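Local coordinates for protein putative branched-chain amino acid ABC transporter (Chromobacterium violaceum, PDB 4PYR) that binds glutathione and is probably a periplasmic-binding-protein-like lipoprotein of the LppC family, perhaps acting as an enzyme regulator, at residues Lys1-Val6 against Glu37-Asp42; Val22-Glu27 against Arg249-Gly254. All blocks are in the same frame, centred on the assembly; numbering follows the deposited sequence. Where two conformers were deposited one is given.

Interaction 1: residues Lys1-Val6 against Glu37-Asp42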
loop_
_atom_site.group_PDB
_atom_site.type_symbol
_atom_site.label_atom_id
_atom_site.label_comp_id
_atom_site.label_asym_id
_atom_site.label_seq_id
_atom_site.Cartn_x
_atom_site.Cartn_y
_atom_site.Cartn_z
ATOM N N LYS A 1 -6.820 -27.397 12.006
ATOM C CA LYS A 1 -6.945 -26.192 11.104
ATOM C C LYS A 1 -6.281 -24.884 11.577
ATOM O O LYS A 1 -5.611 -24.855 12.624
ATOM C CB LYS A 1 -8.407 -25.994 10.622
ATOM C CG LYS A 1 -9.435 -25.335 11.538
ATOM C CD LYS A 1 -10.730 -25.184 10.734
ATOM C CE LYS A 1 -11.900 -24.601 11.514
ATOM N NZ LYS A 1 -12.235 -23.199 11.111
ATOM N N VAL A 2 -6.441 -23.851 10.787
ATOM C CA VAL A 2 -5.753 -22.548 10.893
ATOM C C VAL A 2 -6.377 -21.674 11.976
ATOM O O VAL A 2 -7.613 -21.414 11.984
ATOM C CB VAL A 2 -5.724 -21.793 9.548
ATOM C CG1 VAL A 2 -4.916 -20.498 9.665
ATOM C CG2 VAL A 2 -5.165 -22.698 8.447
ATOM N N ARG A 3 -5.512 -21.287 12.908
ATOM C CA ARG A 3 -5.850 -20.371 13.982
ATOM C C ARG A 3 -4.968 -19.128 13.860
ATOM O O ARG A 3 -3.785 -19.167 13.989
ATOM C CB ARG A 3 -5.726 -21.045 15.349
ATOM C CG ARG A 3 -6.636 -22.257 15.491
ATOM C CD ARG A 3 -7.557 -22.273 16.719
ATOM N NE ARG A 3 -7.078 -21.491 17.864
ATOM C CZ ARG A 3 -6.402 -21.958 18.898
ATOM N NH1 ARG A 3 -6.039 -21.103 19.845
ATOM N NH2 ARG A 3 -6.084 -23.252 19.008
ATOM N N ILE A 4 -5.579 -18.008 13.550
ATOM C CA ILE A 4 -4.817 -16.784 13.284
ATOM C C ILE A 4 -4.863 -15.883 14.493
ATOM O O ILE A 4 -5.929 -15.517 14.951
ATOM C CB ILE A 4 -5.451 -15.992 12.113
ATOM C CG1 ILE A 4 -5.540 -16.863 10.845
ATOM C CG2 ILE A 4 -4.663 -14.705 11.794
ATOM C CD1 ILE A 4 -6.287 -16.178 9.706
ATOM N N GLY A 5 -3.709 -15.489 15.010
ATOM C CA GLY A 5 -3.703 -14.517 16.086
ATOM C C GLY A 5 -3.666 -13.168 15.439
ATOM O O GLY A 5 -2.828 -12.910 14.594
ATOM N N VAL A 6 -4.640 -12.326 15.788
ATOM C CA VAL A 6 -4.752 -10.971 15.222
ATOM C C VAL A 6 -4.318 -10.014 16.333
ATOM O O VAL A 6 -5.057 -9.785 17.268
ATOM C CB VAL A 6 -6.175 -10.686 14.749
ATOM C CG1 VAL A 6 -6.171 -9.331 14.021
ATOM C CG2 VAL A 6 -6.697 -11.777 13.836
ATOM N N GLU A 37 -9.918 -19.823 12.212
ATOM C CA GLU A 37 -10.441 -19.259 13.443
ATOM C C GLU A 37 -9.598 -18.077 13.834
ATOM O O GLU A 37 -8.397 -18.109 13.680
ATOM C CB GLU A 37 -10.394 -20.298 14.548
ATOM C CG GLU A 37 -11.045 -19.846 15.851
ATOM C CD GLU A 37 -11.306 -20.996 16.819
ATOM O OE1 GLU A 37 -11.427 -22.170 16.377
ATOM O OE2 GLU A 37 -11.401 -20.723 18.045
ATOM N N LEU A 38 -10.217 -17.003 14.309
ATOM C CA LEU A 38 -9.481 -15.854 14.789
ATOM C C LEU A 38 -9.303 -15.893 16.318
ATOM O O LEU A 38 -10.222 -16.239 17.061
ATOM C CB LEU A 38 -10.230 -14.571 14.407
ATOM C CG LEU A 38 -10.534 -14.353 12.927
ATOM C CD1 LEU A 38 -11.257 -12.992 12.713
ATOM C CD2 LEU A 38 -9.311 -14.390 12.069
ATOM N N TYR A 39 -8.123 -15.488 16.754
ATOM C CA TYR A 39 -7.817 -15.242 18.168
ATOM C C TYR A 39 -7.376 -13.793 18.221
ATOM O O TYR A 39 -6.377 -13.405 17.643
ATOM C CB TYR A 39 -6.690 -16.206 18.590
ATOM C CG TYR A 39 -6.068 -15.972 19.941
ATOM C CD1 TYR A 39 -5.209 -14.889 20.174
ATOM C CD2 TYR A 39 -6.300 -16.853 20.990
ATOM C CE1 TYR A 39 -4.614 -14.693 21.420
ATOM C CE2 TYR A 39 -5.704 -16.658 22.236
ATOM C CZ TYR A 39 -4.869 -15.580 22.442
ATOM O OH TYR A 39 -4.270 -15.386 23.677
ATOM N N SER A 40 -8.182 -12.947 18.846
ATOM C CA SER A 40 -7.935 -11.513 18.761
ATOM C C SER A 40 -7.461 -11.021 20.090
ATOM O O SER A 40 -8.071 -11.281 21.114
ATOM C CB SER A 40 -9.243 -10.806 18.396
ATOM O OG SER A 40 -9.661 -11.246 17.108
ATOM N N VAL A 41 -6.336 -10.315 20.075
ATOM C CA VAL A 41 -5.865 -9.672 21.276
ATOM C C VAL A 41 -5.264 -8.310 20.917
ATOM O O VAL A 41 -4.706 -8.100 19.826
ATOM C CB VAL A 41 -4.856 -10.564 22.003
ATOM C CG1 VAL A 41 -3.607 -10.664 21.177
ATOM C CG2 VAL A 41 -4.557 -10.047 23.406
ATOM N N ASP A 42 -5.455 -7.369 21.824
ATOM C CA ASP A 42 -4.785 -6.074 21.702
ATOM C C ASP A 42 -3.369 -6.137 22.241
ATOM O O ASP A 42 -3.184 -6.614 23.334
ATOM C CB ASP A 42 -5.514 -5.011 22.507
ATOM C CG ASP A 42 -6.845 -4.644 21.908
ATOM O OD1 ASP A 42 -7.101 -5.013 20.754
ATOM O OD2 ASP A 42 -7.611 -3.953 22.594
#

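Interaction 2: residues Val22-Glu27 against Arg249-Gly254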
loop_
_atom_site.group_PDB
_atom_site.type_symbol
_atom_site.label_atom_id
_atom_site.label_comp_id
_atom_site.label_asym_id
_atom_site.label_seq_id
_atom_site.Cartn_x
_atom_site.Cartn_y
_atom_site.Cartn_z
ATOM N N VAL A 22 -8.514 -2.212 10.102
ATOM C CA VAL A 22 -7.848 -3.422 9.661
ATOM C C VAL A 22 -8.549 -4.656 10.224
ATOM O O VAL A 22 -8.822 -5.621 9.465
ATOM C CB VAL A 22 -6.391 -3.403 10.071
ATOM C CG1 VAL A 22 -5.722 -4.733 9.767
ATOM C CG2 VAL A 22 -5.602 -2.275 9.384
ATOM N N ARG A 23 -8.836 -4.645 11.521
ATOM C CA ARG A 23 -9.548 -5.763 12.141
ATOM C C ARG A 23 -10.863 -6.059 11.429
ATOM O O ARG A 23 -11.231 -7.224 11.243
ATOM C CB ARG A 23 -9.832 -5.507 13.631
ATOM C CG ARG A 23 -8.678 -5.747 14.556
ATOM C CD ARG A 23 -9.119 -5.793 15.996
ATOM N NE ARG A 23 -8.006 -5.711 16.900
ATOM C CZ ARG A 23 -7.262 -6.764 17.248
ATOM N NH1 ARG A 23 -7.547 -7.979 16.774
ATOM N NH2 ARG A 23 -6.263 -6.609 18.079
ATOM N N SER A 24 -11.581 -5.011 11.039
ATOM C CA SER A 24 -12.899 -5.205 10.441
ATOM C C SER A 24 -12.745 -5.887 9.076
ATOM O O SER A 24 -13.615 -6.637 8.654
ATOM C CB SER A 24 -13.676 -3.877 10.340
ATOM O OG SER A 24 -13.155 -2.995 9.350
ATOM N N GLY A 25 -11.631 -5.648 8.390
ATOM C CA GLY A 25 -11.365 -6.311 7.131
ATOM C C GLY A 25 -10.988 -7.771 7.333
ATOM O O GLY A 25 -11.435 -8.637 6.579
ATOM N N VAL A 26 -10.122 -8.031 8.313
ATOM C CA VAL A 26 -9.762 -9.398 8.668
ATOM C C VAL A 26 -10.996 -10.200 8.986
ATOM O O VAL A 26 -11.158 -11.347 8.471
ATOM C CB VAL A 26 -8.790 -9.466 9.880
ATOM C CG1 VAL A 26 -8.515 -10.914 10.291
ATOM C CG2 VAL A 26 -7.488 -8.744 9.585
ATOM N N GLU A 27 -11.880 -9.635 9.821
ATOM C CA GLU A 27 -13.155 -10.285 10.211
ATOM C C GLU A 27 -14.018 -10.537 8.975
ATOM O O GLU A 27 -14.546 -11.642 8.786
ATOM C CB GLU A 27 -13.998 -9.390 11.152
ATOM C CG GLU A 27 -13.478 -9.214 12.574
ATOM C CD GLU A 27 -13.609 -10.436 13.484
ATOM O OE1 GLU A 27 -14.457 -11.341 13.243
ATOM O OE2 GLU A 27 -12.838 -10.485 14.467
ATOM N N ARG A 249 -8.646 1.687 2.315
ATOM C CA ARG A 249 -7.447 0.929 1.956
ATOM C C ARG A 249 -7.060 0.029 3.124
ATOM O O ARG A 249 -6.547 -1.051 2.874
ATOM C CB ARG A 249 -6.253 1.799 1.494
ATOM C CG ARG A 249 -6.433 2.370 0.077
ATOM C CD ARG A 249 -5.237 3.133 -0.488
ATOM N NE ARG A 249 -5.738 3.835 -1.645
ATOM C CZ ARG A 249 -6.166 5.096 -1.612
ATOM N NH1 ARG A 249 -6.037 5.829 -0.504
ATOM N NH2 ARG A 249 -6.677 5.639 -2.702
ATOM N N LEU A 250 -7.281 0.478 4.362
ATOM C CA LEU A 250 -6.916 -0.334 5.537
ATOM C C LEU A 250 -7.857 -1.504 5.720
ATOM O O LEU A 250 -7.462 -2.561 6.165
ATOM C CB LEU A 250 -6.864 0.476 6.827
ATOM C CG LEU A 250 -5.860 1.625 6.851
ATOM C CD1 LEU A 250 -6.110 2.529 8.044
ATOM C CD2 LEU A 250 -4.437 1.058 6.869
ATOM N N TYR A 251 -9.125 -1.337 5.370
ATOM C CA TYR A 251 -10.086 -2.445 5.378
ATOM C C TYR A 251 -9.658 -3.524 4.378
ATOM O O TYR A 251 -9.619 -4.738 4.719
ATOM C CB TYR A 251 -11.471 -1.882 5.016
ATOM C CG TYR A 251 -12.589 -2.894 4.905
ATOM C CD1 TYR A 251 -13.287 -3.336 6.042
ATOM C CD2 TYR A 251 -12.984 -3.397 3.667
ATOM C CE1 TYR A 251 -14.356 -4.234 5.936
ATOM C CE2 TYR A 251 -14.032 -4.321 3.541
ATOM C CZ TYR A 251 -14.728 -4.728 4.663
ATOM O OH TYR A 251 -15.777 -5.617 4.562
ATOM N N ALA A 252 -9.278 -3.090 3.184
ATOM C CA ALA A 252 -8.840 -3.993 2.137
ATOM C C ALA A 252 -7.541 -4.647 2.575
ATOM O O ALA A 252 -7.327 -5.819 2.284
ATOM C CB ALA A 252 -8.676 -3.270 0.807
ATOM N N LEU A 253 -6.691 -3.907 3.269
ATOM C CA LEU A 253 -5.437 -4.472 3.783
ATOM C C LEU A 253 -5.763 -5.619 4.719
ATOM O O LEU A 253 -5.077 -6.662 4.704
ATOM C CB LEU A 253 -4.629 -3.361 4.493
ATOM C CG LEU A 253 -3.288 -3.812 5.072
ATOM C CD1 LEU A 253 -2.340 -4.180 3.966
ATOM C CD2 LEU A 253 -2.727 -2.686 5.940
ATOM N N GLY A 254 -6.768 -5.436 5.562
ATOM C CA GLY A 254 -7.247 -6.494 6.462
ATOM C C GLY A 254 -7.708 -7.752 5.752
ATOM O O GLY A 254 -7.376 -8.896 6.159
#

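Interaction 1: residues Lys1-Val6 against Glu37-Asp42
CG of Arg3 lies anti to its carbonyl carbon (chi1 -60°), whereas CG of Glu37 lies anti to its backbone N (chi1 -174°), and the two paired residues run side by side on the same face of the sheet. The Glu37 chain then continues extended, and its carboxylate draws up beside the aliphatic part of Arg3, with Arg3 CD 3.9 Å from Glu37 OE1. The Arg3 chain, by contrast, is bent at chi2 and chi3, and its guanidinium plane is turned 40° from the carboxylate. Arg3 NE and Glu37 OE2 stay 4.4 Å apart, the oxygen well out of the guanidinium plane, so any attraction would be between charges alone, with no N-H pointing at the oxygen. The salt bridge of Arg3 is made instead by NH1 to Asp58.

Beneath these groups lies a parallel pairing, the two strands of a beta-alpha-beta unit whose crossover is helix 16-33. Strand 36-42 is an edge strand of the five-stranded parallel sheet, and strand 2-8 is its inner neighbour. The hydrogen bonds zigzag between them in the parallel manner: Glu37 N gives to Val2 O, Ile4 N to Glu37 O at 2.8 Å, Tyr39 N to Ile4 O and Val6 N to Tyr39 O. Val41 N closes the series on Val6 O at 3.1 Å. Gly5 adds a CA-H...O contact, its CA 3.3 Å from Tyr39 O.

On the face of Ile4 and Val6 the packing is apolar. Leu38 CD2 reaches both neighbours, 4.2 Å from Ile4 CB and 4.1 Å from Val6 CG2, where the Val6 and Leu38 side chains cross obliquely. Helix 16-33 covers Leu38 through Val26 and Ala30, while Ile4 packs on Tyr258, Ala261 and Val262 of helix 245-265.

Interaction 2: residues Val22-Glu27 against Arg249-Gly254
Tyr251 lays one face of its ring over Gly25, whose CA stands 4.1 Å from the ring centroid in a CH-pi contact. A chi1 of 177° sets CG anti to the backbone N, and the ring beyond it comes to lie against helix 16-33. At the ring edge, in plane, Ser24 OG comes 3.3 Å from Tyr251 CD1 in the conformer given. That hydroxyl is hydrogen-bonded to Val21 O within its own helix, and Tyr251 OH to Pro237 O, so both polar ends have partners beyond the interface.

Glycines let the backbones meet. Gly25 and Gly254 face each other with their CA atoms 4.2 Å apart. The axes of the two short segments approach to 6.5 Å, crossing at -42°. A CB on either residue would collide with the opposite backbone. Three CA-H...O contacts form across the interface: Gly25 CA to Tyr251 O at 3.4 Å, Gly254 CA to Val22 O at 3.5 Å, and Val26 CA to Gly254 O.

Valines flank the glycine pair. Val22 CG2 packs 4.0 Å from Leu250 CB, and Val26 CG2 rests against Gly254 O at 3.4 Å. The crossing joins the first helix of the chain to helix 245-265 close to the glutathione pocket: Leu253 belongs to that pocket, Leu250 lies near Leu104 of the same site, and Val22 touches Leu86.

No hydrogen bond links the two segments, and their cohesion consists of close van der Waals packing supplemented by weak polarised C-H contacts to carbonyl oxygens and an aromatic face.

From the N terminus, strand 2-8 leads into helix 16-33 and then into strand 36-42, and interaction 1 closes this short loop by laying the two strands together. Interaction 2 starts within that loop, on the crossover helix, and ends more than two hundred residues later on helix 245-265. The closures thus cross along the chain: 22-27 falls between the strands of interaction 1, while 249-254 lies far beyond them. Arg23 joins the two physically, with NH1 and NH2 probably hydrogen-bonded to Val6 O and Val41 O. Together they tie the border of the five-stranded sheet, through its helix, to a late helix beside the glutathione pocket.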